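Local coordinates for protein xylose isomerase-like TIM barrel (Anabaena variabilis ATCC 29413, PDB 2QW5) that is a putative sugar phosphate isomerase or epimerase that binds a zinc ion and D-xylose in the pocket of its TIM barrel, at residues 22-34 with 66-79. Residues are numbered along the deposited sequence; the frame is centred on the assembly and turned at random.
Sequences LQPDNLDYRRIVV and NYTNLRHYLDSEGL
The Pro24 ring lies over one face of the Tyr67 ring, its CG 3.6 Å from the ring centroid and 11° off the normal, a nearly centred CH-pi contact. Leu22 CB meets the same ring at its edge, and in the ring plane a water joins Tyr67 OH to Leu22 N. Replacing Tyr67 by an alanine would probably leave the Pro24 ring without its aromatic platform and the water without its phenolic partner. Tyr73 is covered on both faces, by Arg30 CD on one, in a second, more offset CH-pi contact 4.1 Å from the centroid, and by Glu77 CG on the other. The Arg30 guanidinium has Leu27 CD2 over one face and the backbone O of Asn69 toward the rim of the other. An extended chain from CG to NE carries this group back to Pro24, whose O accepts in the guanidinium plane from NE (3.2 Å) and weakly from NH2, which helps hold its rotation. Farther along, Val34 splits its methyls: CG2 packs on Tyr73 CE2 (3.5 Å) and Leu74 CD2, while CG1, anti to the backbone N (chi1 170°), reaches Glu77 and Leu79. A Schellman motif at Gly78 ends helix 60-76 here. The axes of segments 27-34 and 66-76 cross at -51°, 10.7 Å apart at closest approach, as adjacent outer helices of the TIM barrel; beneath them, Leu22, Val33 and Leu70 rest on Phe50 of strand 47-51, and Tyr67 also touches helix 101-120.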
ATOM      1  N   LEU A  22     -11.807 -14.535 -20.988  1.00 22.39           N
ATOM      2  CA  LEU A  22     -12.224 -15.581 -21.900  1.00 24.39           C
ATOM      3  C   LEU A  22     -11.180 -15.910 -22.988  1.00 24.38           C
ATOM      4  O   LEU A  22     -11.321 -16.951 -23.615  1.00 25.28           O
ATOM      5  CB  LEU A  22     -13.640 -15.280 -22.504  1.00 22.86           C
ATOM      6  CG  LEU A  22     -14.826 -15.818 -21.679  1.00 20.18           C
ATOM      7  CD1 LEU A  22     -14.901 -17.346 -21.837  1.00 29.21           C
ATOM      8  CD2 LEU A  22     -14.826 -15.443 -20.209  1.00 24.63           C
ATOM      9  N   GLN A  23     -10.162 -15.057 -23.199  1.00 26.82           N
ATOM     10  CA  GLN A  23      -9.094 -15.270 -24.204  1.00 27.51           C
ATOM     11  C   GLN A  23      -9.687 -15.797 -25.517  1.00 26.66           C
ATOM     12  O   GLN A  23      -9.357 -16.917 -25.960  1.00 25.47           O
ATOM     13  CB  GLN A  23      -8.060 -16.275 -23.687  1.00 28.41           C
ATOM     14  CG  GLN A  23      -7.442 -16.013 -22.332  1.00 30.08           C
ATOM     15  CD  GLN A  23      -6.208 -16.913 -22.125  1.00 32.92           C
ATOM     16  OE1 GLN A  23      -5.258 -16.864 -22.929  1.00 34.85           O
ATOM     17  NE2 GLN A  23      -6.216 -17.716 -21.065  1.00 27.87           N
ATOM     18  N   PRO A  24     -10.599 -15.021 -26.128  1.00 26.33           N
ATOM     19  CA  PRO A  24     -11.306 -15.489 -27.344  1.00 28.99           C
ATOM     20  C   PRO A  24     -10.404 -15.885 -28.540  1.00 29.38           C
ATOM     21  O   PRO A  24     -10.785 -16.728 -29.349  1.00 28.88           O
ATOM     22  CB  PRO A  24     -12.199 -14.294 -27.681  1.00 28.65           C
ATOM     23  CG  PRO A  24     -11.478 -13.123 -27.135  1.00 26.82           C
ATOM     24  CD  PRO A  24     -10.986 -13.634 -25.817  1.00 28.78           C
ATOM     25  N   ASP A  25      -9.233 -15.267 -28.605  1.00 30.92           N
ATOM     26  CA  ASP A  25      -8.146 -15.551 -29.577  1.00 33.99           C
ATOM     27  C   ASP A  25      -7.222 -16.760 -29.295  1.00 36.38           C
ATOM     28  O   ASP A  25      -6.450 -17.149 -30.178  1.00 41.45           O
ATOM     29  CB  ASP A  25      -7.254 -14.302 -29.750  1.00 35.08           C
ATOM     30  CG  ASP A  25      -6.714 -13.724 -28.422  1.00 41.76           C
ATOM     31  OD1 ASP A  25      -7.218 -14.031 -27.292  1.00 46.05           O
ATOM     32  OD2 ASP A  25      -5.782 -12.894 -28.528  1.00 58.36           O
ATOM     33  N   ASN A  26      -7.263 -17.319 -28.086  1.00 35.03           N
ATOM     34  CA  ASN A  26      -6.444 -18.460 -27.691  1.00 33.64           C
ATOM     35  C   ASN A  26      -7.262 -19.703 -28.040  1.00 35.79           C
ATOM     36  O   ASN A  26      -8.220 -20.053 -27.339  1.00 34.70           O
ATOM     37  CB  ASN A  26      -6.129 -18.355 -26.197  1.00 34.71           C
ATOM     38  CG  ASN A  26      -5.237 -19.473 -25.665  1.00 34.12           C
ATOM     39  OD1 ASN A  26      -5.223 -20.599 -26.167  1.00 33.16           O
ATOM     40  ND2 ASN A  26      -4.551 -19.176 -24.559  1.00 37.84           N
ATOM     41  N   LEU A  27      -6.827 -20.385 -29.099  1.00 37.52           N
ATOM     42  CA  LEU A  27      -7.533 -21.524 -29.671  1.00 39.26           C
ATOM     43  C   LEU A  27      -7.554 -22.727 -28.744  1.00 39.73           C
ATOM     44  O   LEU A  27      -8.565 -23.443 -28.679  1.00 42.83           O
ATOM     45  CB  LEU A  27      -6.969 -21.856 -31.068  1.00 41.03           C
ATOM     46  CG  LEU A  27      -7.044 -20.690 -32.095  1.00 44.90           C
ATOM     47  CD1 LEU A  27      -6.341 -20.963 -33.412  1.00 44.88           C
ATOM     48  CD2 LEU A  27      -8.462 -20.278 -32.371  1.00 44.52           C
ATOM     49  N   ASP A  28      -6.474 -22.932 -27.995  1.00 38.06           N
ATOM     50  CA  ASP A  28      -6.420 -24.024 -27.008  1.00 36.68           C
ATOM     51  C   ASP A  28      -7.334 -23.755 -25.801  1.00 34.63           C
ATOM     52  O   ASP A  28      -7.913 -24.689 -25.225  1.00 32.07           O
ATOM     53  CB  ASP A  28      -4.976 -24.274 -26.537  1.00 39.34           C
ATOM     54  CG  ASP A  28      -4.084 -24.836 -27.643  1.00 43.57           C
ATOM     55  OD1 ASP A  28      -4.302 -24.536 -28.841  1.00 49.65           O
ATOM     56  OD2 ASP A  28      -3.143 -25.568 -27.303  1.00 58.45           O
ATOM     57  N   TYR A  29      -7.425 -22.479 -25.409  1.00 31.28           N
ATOM     58  CA  TYR A  29      -8.311 -22.070 -24.313  1.00 32.44           C
ATOM     59  C   TYR A  29      -9.798 -22.236 -24.699  1.00 31.34           C
ATOM     60  O   TYR A  29     -10.589 -22.649 -23.858  1.00 33.57           O
ATOM     61  CB  TYR A  29      -8.016 -20.638 -23.846  1.00 31.49           C
ATOM     62  CG  TYR A  29      -8.625 -20.344 -22.506  1.00 33.82           C
ATOM     63  CD1 TYR A  29      -8.113 -20.939 -21.348  1.00 32.62           C
ATOM     64  CD2 TYR A  29      -9.696 -19.469 -22.378  1.00 33.12           C
ATOM     65  CE1 TYR A  29      -8.675 -20.679 -20.092  1.00 38.91           C
ATOM     66  CE2 TYR A  29     -10.252 -19.186 -21.128  1.00 30.21           C
ATOM     67  CZ  TYR A  29      -9.739 -19.793 -19.991  1.00 37.33           C
ATOM     68  OH  TYR A  29     -10.274 -19.525 -18.764  1.00 36.10           O
ATOM     69  N   ARG A  30     -10.165 -21.964 -25.956  1.00 29.56           N
ATOM     70  CA  ARG A  30     -11.559 -22.206 -26.400  1.00 30.67           C
ATOM     71  C   ARG A  30     -12.038 -23.595 -26.086  1.00 29.45           C
ATOM     72  O   ARG A  30     -13.222 -23.788 -25.785  1.00 29.85           O
ATOM     73  CB  ARG A  30     -11.728 -22.085 -27.898  1.00 30.35           C
ATOM     74  CG  ARG A  30     -11.613 -20.774 -28.439  1.00 27.79           C
ATOM     75  CD  ARG A  30     -11.759 -20.866 -29.929  1.00 39.09           C
ATOM     76  NE  ARG A  30     -11.637 -19.551 -30.538  1.00 42.58           N
ATOM     77  CZ  ARG A  30     -11.652 -19.328 -31.849  1.00 44.14           C
ATOM     78  NH1 ARG A  30     -11.813 -20.331 -32.718  1.00 42.01           N
ATOM     79  NH2 ARG A  30     -11.505 -18.078 -32.294  1.00 45.85           N
ATOM     80  N   ARG A  31     -11.142 -24.573 -26.231  1.00 28.16           N
ATOM     81  CA  ARG A  31     -11.479 -25.961 -25.929  1.00 29.02           C
ATOM     82  C   ARG A  31     -11.854 -26.171 -24.484  1.00 27.63           C
ATOM     83  O   ARG A  31     -12.757 -26.964 -24.190  1.00 28.75           O
ATOM     84  CB  ARG A  31     -10.351 -26.921 -26.374  1.00 28.16           C
ATOM     85  CG  ARG A  31     -10.341 -27.089 -27.893  1.00 33.32           C
ATOM     86  CD  ARG A  31      -9.363 -28.127 -28.401  1.00 38.13           C
ATOM     87  NE  ARG A  31      -8.064 -27.545 -28.746  1.00 57.01           N
ATOM     88  CZ  ARG A  31      -7.807 -26.803 -29.840  1.00 64.64           C
ATOM     89  NH1 ARG A  31      -8.775 -26.473 -30.722  1.00 72.86           N
ATOM     90  NH2 ARG A  31      -6.564 -26.340 -30.043  1.00 61.36           N
ATOM     91  N   ILE A  32     -11.147 -25.475 -23.593  1.00 28.56           N
ATOM     92  CA  ILE A  32     -11.419 -25.507 -22.157  1.00 27.95           C
ATOM     93  C   ILE A  32     -12.783 -24.865 -21.860  1.00 26.21           C
ATOM     94  O   ILE A  32     -13.584 -25.456 -21.154  1.00 25.11           O
ATOM     95  CB  ILE A  32     -10.293 -24.840 -21.325  1.00 29.08           C
ATOM     96  CG1 ILE A  32      -8.987 -25.638 -21.464  1.00 33.13           C
ATOM     97  CG2 ILE A  32     -10.666 -24.795 -19.875  1.00 23.72           C
ATOM     98  CD1 ILE A  32      -7.769 -24.945 -20.799  1.00 32.85           C
ATOM     99  N   VAL A  33     -13.043 -23.693 -22.433  1.00 26.48           N
ATOM    100  CA  VAL A  33     -14.344 -23.011 -22.311  1.00 25.99           C
ATOM    101  C   VAL A  33     -15.521 -23.941 -22.714  1.00 26.08           C
ATOM    102  O   VAL A  33     -16.513 -24.078 -21.960  1.00 24.29           O
ATOM    103  CB  VAL A  33     -14.369 -21.701 -23.151  1.00 27.61           C
ATOM    104  CG1 VAL A  33     -15.762 -21.053 -23.124  1.00 29.54           C
ATOM    105  CG2 VAL A  33     -13.321 -20.724 -22.647  1.00 25.82           C
ATOM    106  N   VAL A  34     -15.375 -24.623 -23.855  1.00 24.60           N
ATOM    107  CA  VAL A  34     -16.423 -25.519 -24.362  1.00 24.44           C
ATOM    108  C   VAL A  34     -16.625 -26.735 -23.461  1.00 25.21           C
ATOM    109  O   VAL A  34     -17.761 -27.082 -23.170  1.00 23.25           O
ATOM    110  CB  VAL A  34     -16.208 -25.870 -25.848  1.00 24.71           C
ATOM    111  CG1 VAL A  34     -17.162 -26.993 -26.312  1.00 21.82           C
ATOM    112  CG2 VAL A  34     -16.342 -24.572 -26.713  1.00 22.90           C
ATOM    113  N   ASN A  66     -12.607 -11.393 -32.605  1.00 21.47           N
ATOM    114  CA  ASN A  66     -12.297 -12.559 -31.758  1.00 21.29           C
ATOM    115  C   ASN A  66     -13.513 -13.128 -31.050  1.00 20.01           C
ATOM    116  O   ASN A  66     -13.724 -14.330 -31.062  1.00 19.17           O
ATOM    117  CB  ASN A  66     -11.211 -12.230 -30.726  1.00 21.67           C
ATOM    118  CG  ASN A  66      -9.858 -11.987 -31.356  1.00 25.25           C
ATOM    119  OD1 ASN A  66      -9.584 -12.393 -32.500  1.00 25.52           O
ATOM    120  ND2 ASN A  66      -9.000 -11.333 -30.606  1.00 22.45           N
ATOM    121  N   TYR A  67     -14.316 -12.269 -30.425  1.00 18.67           N
ATOM    122  CA  TYR A  67     -15.538 -12.755 -29.729  1.00 17.11           C
ATOM    123  C   TYR A  67     -16.588 -13.311 -30.727  1.00 17.39           C
ATOM    124  O   TYR A  67     -17.330 -14.233 -30.391  1.00 18.45           O
ATOM    125  CB  TYR A  67     -16.116 -11.663 -28.790  1.00 15.89           C
ATOM    126  CG  TYR A  67     -15.269 -11.483 -27.524  1.00 15.50           C
ATOM    127  CD1 TYR A  67     -15.337 -12.418 -26.490  1.00 19.07           C
ATOM    128  CD2 TYR A  67     -14.480 -10.344 -27.313  1.00 22.57           C
ATOM    129  CE1 TYR A  67     -14.601 -12.272 -25.308  1.00 21.20           C
ATOM    130  CE2 TYR A  67     -13.734 -10.181 -26.111  1.00 21.99           C
ATOM    131  CZ  TYR A  67     -13.813 -11.142 -25.120  1.00 17.22           C
ATOM    132  OH  TYR A  67     -13.089 -11.018 -23.964  1.00 18.73           O
ATOM    133  N   THR A  68     -16.644 -12.739 -31.936  1.00 19.65           N
ATOM    134  CA  THR A  68     -17.528 -13.251 -32.995  1.00 17.99           C
ATOM    135  C   THR A  68     -17.061 -14.682 -33.312  1.00 20.30           C
ATOM    136  O   THR A  68     -17.869 -15.604 -33.381  1.00 24.35           O
ATOM    137  CB  THR A  68     -17.497 -12.387 -34.254  1.00 16.18           C
ATOM    138  OG1 THR A  68     -18.015 -11.076 -33.966  1.00 22.54           O
ATOM    139  CG2 THR A  68     -18.332 -13.047 -35.390  1.00 16.68           C
ATOM    140  N   ASN A  69     -15.753 -14.868 -33.430  1.00 22.61           N
ATOM    141  CA  ASN A  69     -15.187 -16.198 -33.685  1.00 22.66           C
ATOM    142  C   ASN A  69     -15.417 -17.173 -32.534  1.00 23.81           C
ATOM    143  O   ASN A  69     -15.571 -18.378 -32.772  1.00 26.92           O
ATOM    144  CB  ASN A  69     -13.689 -16.088 -34.032  1.00 26.97           C
ATOM    145  CG  ASN A  69     -13.428 -15.342 -35.350  1.00 32.27           C
ATOM    146  OD1 ASN A  69     -14.318 -15.144 -36.161  1.00 29.66           O
ATOM    147  ND2 ASN A  69     -12.196 -14.920 -35.545  1.00 36.19           N
ATOM    148  N   LEU A  70     -15.428 -16.677 -31.288  1.00 22.21           N
ATOM    149  CA  LEU A  70     -15.736 -17.510 -30.129  1.00 20.74           C
ATOM    150  C   LEU A  70     -17.192 -17.974 -30.228  1.00 21.39           C
ATOM    151  O   LEU A  70     -17.469 -19.158 -30.076  1.00 21.01           O
ATOM    152  CB  LEU A  70     -15.455 -16.788 -28.779  1.00 20.27           C
ATOM    153  CG  LEU A  70     -15.744 -17.555 -27.474  1.00 20.09           C
ATOM    154  CD1 LEU A  70     -14.948 -18.879 -27.392  1.00 21.85           C
ATOM    155  CD2 LEU A  70     -15.493 -16.700 -26.248  1.00 20.43           C
ATOM    156  N   ARG A  71     -18.125 -17.057 -30.491  1.00 22.15           N
ATOM    157  CA  ARG A  71     -19.556 -17.437 -30.685  1.00 21.05           C
ATOM    158  C   ARG A  71     -19.697 -18.514 -31.772  1.00 23.57           C
ATOM    159  O   ARG A  71     -20.412 -19.514 -31.580  1.00 23.69           O
ATOM    160  CB  ARG A  71     -20.389 -16.211 -31.067  1.00 22.32           C
ATOM    161  CG  ARG A  71     -21.912 -16.399 -31.226  1.00 22.34           C
ATOM    162  CD  ARG A  71     -22.657 -16.727 -29.964  1.00 19.94           C
ATOM    163  NE  ARG A  71     -22.901 -18.155 -29.729  1.00 23.53           N
ATOM    164  CZ  ARG A  71     -23.665 -18.646 -28.752  1.00 21.90           C
ATOM    165  NH1 ARG A  71     -24.269 -17.826 -27.886  1.00 26.28           N
ATOM    166  NH2 ARG A  71     -23.839 -19.955 -28.640  1.00 23.92           N
ATOM    167  N   HIS A  72     -19.007 -18.321 -32.897  1.00 23.26           N
ATOM    168  CA  HIS A  72     -19.069 -19.282 -34.002  1.00 23.22           C
ATOM    169  C   HIS A  72     -18.481 -20.639 -33.636  1.00 23.73           C
ATOM    170  O   HIS A  72     -18.998 -21.653 -34.071  1.00 21.18           O
ATOM    171  CB  HIS A  72     -18.441 -18.743 -35.280  1.00 21.31           C
ATOM    172  CG  HIS A  72     -19.181 -17.574 -35.855  1.00 24.25           C
ATOM    173  ND1 HIS A  72     -18.600 -16.685 -36.732  1.00 32.00           N
ATOM    174  CD2 HIS A  72     -20.444 -17.126 -35.648  1.00 35.09           C
ATOM    175  CE1 HIS A  72     -19.479 -15.758 -37.069  1.00 31.89           C
ATOM    176  NE2 HIS A  72     -20.607 -16.001 -36.424  1.00 35.46           N
ATOM    177  N   TYR A  73     -17.439 -20.644 -32.812  1.00 24.20           N
ATOM    178  CA  TYR A  73     -16.826 -21.892 -32.353  1.00 24.89           C
ATOM    179  C   TYR A  73     -17.770 -22.643 -31.381  1.00 23.91           C
ATOM    180  O   TYR A  73     -17.886 -23.880 -31.437  1.00 21.27           O
ATOM    181  CB  TYR A  73     -15.451 -21.612 -31.720  1.00 25.49           C
ATOM    182  CG  TYR A  73     -14.779 -22.861 -31.237  1.00 26.82           C
ATOM    183  CD1 TYR A  73     -14.197 -23.749 -32.154  1.00 28.76           C
ATOM    184  CD2 TYR A  73     -14.740 -23.188 -29.881  1.00 23.17           C
ATOM    185  CE1 TYR A  73     -13.598 -24.948 -31.728  1.00 27.75           C
ATOM    186  CE2 TYR A  73     -14.131 -24.364 -29.447  1.00 23.47           C
ATOM    187  CZ  TYR A  73     -13.559 -25.231 -30.375  1.00 28.60           C
ATOM    188  OH  TYR A  73     -12.957 -26.380 -29.941  1.00 30.75           O
ATOM    189  N   LEU A  74     -18.428 -21.901 -30.479  1.00 23.75           N
ATOM    190  CA  LEU A  74     -19.416 -22.516 -29.592  1.00 23.00           C
ATOM    191  C   LEU A  74     -20.541 -23.136 -30.437  1.00 23.39           C
ATOM    192  O   LEU A  74     -20.944 -24.266 -30.180  1.00 23.34           O
ATOM    193  CB  LEU A  74     -20.022 -21.513 -28.587  1.00 22.45           C
ATOM    194  CG  LEU A  74     -19.161 -20.728 -27.560  1.00 22.68           C
ATOM    195  CD1 LEU A  74     -20.117 -19.920 -26.682  1.00 26.52           C
ATOM    196  CD2 LEU A  74     -18.212 -21.534 -26.718  1.00 25.49           C
ATOM    197  N   ASP A  75     -20.985 -22.420 -31.474  1.00 22.74           N
ATOM    198  CA  ASP A  75     -22.065 -22.920 -32.370  1.00 22.60           C
ATOM    199  C   ASP A  75     -21.635 -24.184 -33.105  1.00 24.90           C
ATOM    200  O   ASP A  75     -22.385 -25.168 -33.131  1.00 22.15           O
ATOM    201  CB  ASP A  75     -22.477 -21.858 -33.388  1.00 23.39           C
ATOM    202  CG  ASP A  75     -23.135 -20.664 -32.759  1.00 25.30           C
ATOM    203  OD1 ASP A  75     -23.564 -20.749 -31.581  1.00 27.78           O
ATOM    204  OD2 ASP A  75     -23.196 -19.625 -33.453  1.00 25.06           O
ATOM    205  N   SER A  76     -20.413 -24.182 -33.619  1.00 27.59           N
ATOM    206  CA  SER A  76     -19.873 -25.357 -34.328  1.00 27.89           C
ATOM    207  C   SER A  76     -19.694 -26.572 -33.403  1.00 29.76           C
ATOM    208  O   SER A  76     -19.705 -27.717 -33.880  1.00 27.38           O
ATOM    209  CB  SER A  76     -18.574 -25.013 -35.060  1.00 28.63           C
ATOM    210  OG  SER A  76     -17.500 -24.851 -34.170  1.00 28.73           O
ATOM    211  N   GLU A  77     -19.534 -26.338 -32.099  1.00 27.55           N
ATOM    212  CA  GLU A  77     -19.482 -27.430 -31.106  1.00 28.06           C
ATOM    213  C   GLU A  77     -20.846 -27.940 -30.579  1.00 28.67           C
ATOM    214  O   GLU A  77     -20.878 -28.674 -29.590  1.00 29.63           O
ATOM    215  CB  GLU A  77     -18.555 -27.005 -29.927  1.00 30.30           C
ATOM    216  CG  GLU A  77     -17.072 -26.943 -30.305  1.00 29.85           C
ATOM    217  CD  GLU A  77     -16.479 -28.351 -30.556  1.00 35.37           C
ATOM    218  OE1 GLU A  77     -16.482 -29.179 -29.631  1.00 46.36           O
ATOM    219  OE2 GLU A  77     -16.032 -28.626 -31.685  1.00 37.60           O
ATOM    220  N   GLY A  78     -21.960 -27.552 -31.221  1.00 27.67           N
ATOM    221  CA  GLY A  78     -23.318 -27.950 -30.814  1.00 23.93           C
ATOM    222  C   GLY A  78     -23.979 -27.083 -29.762  1.00 25.00           C
ATOM    223  O   GLY A  78     -25.059 -27.454 -29.242  1.00 23.95           O
ATOM    224  N   LEU A  79     -23.406 -25.905 -29.500  1.00 20.60           N
ATOM    225  CA  LEU A  79     -23.893 -25.028 -28.427  1.00 20.73           C
ATOM    226  C   LEU A  79     -24.648 -23.809 -28.941  1.00 20.76           C
ATOM    227  O   LEU A  79     -24.697 -22.794 -28.240  1.00 19.36           O
ATOM    228  CB  LEU A  79     -22.732 -24.638 -27.494  1.00 19.08           C
ATOM    229  CG  LEU A  79     -21.917 -25.802 -26.869  1.00 22.41           C
ATOM    230  CD1 LEU A  79     -20.709 -25.303 -26.071  1.00 22.09           C
ATOM    231  CD2 LEU A  79     -22.772 -26.690 -26.017  1.00 13.78           C
TER
HETATM  232  O   HOH W   1     -12.767 -11.718 -21.307  1.00 19.30           O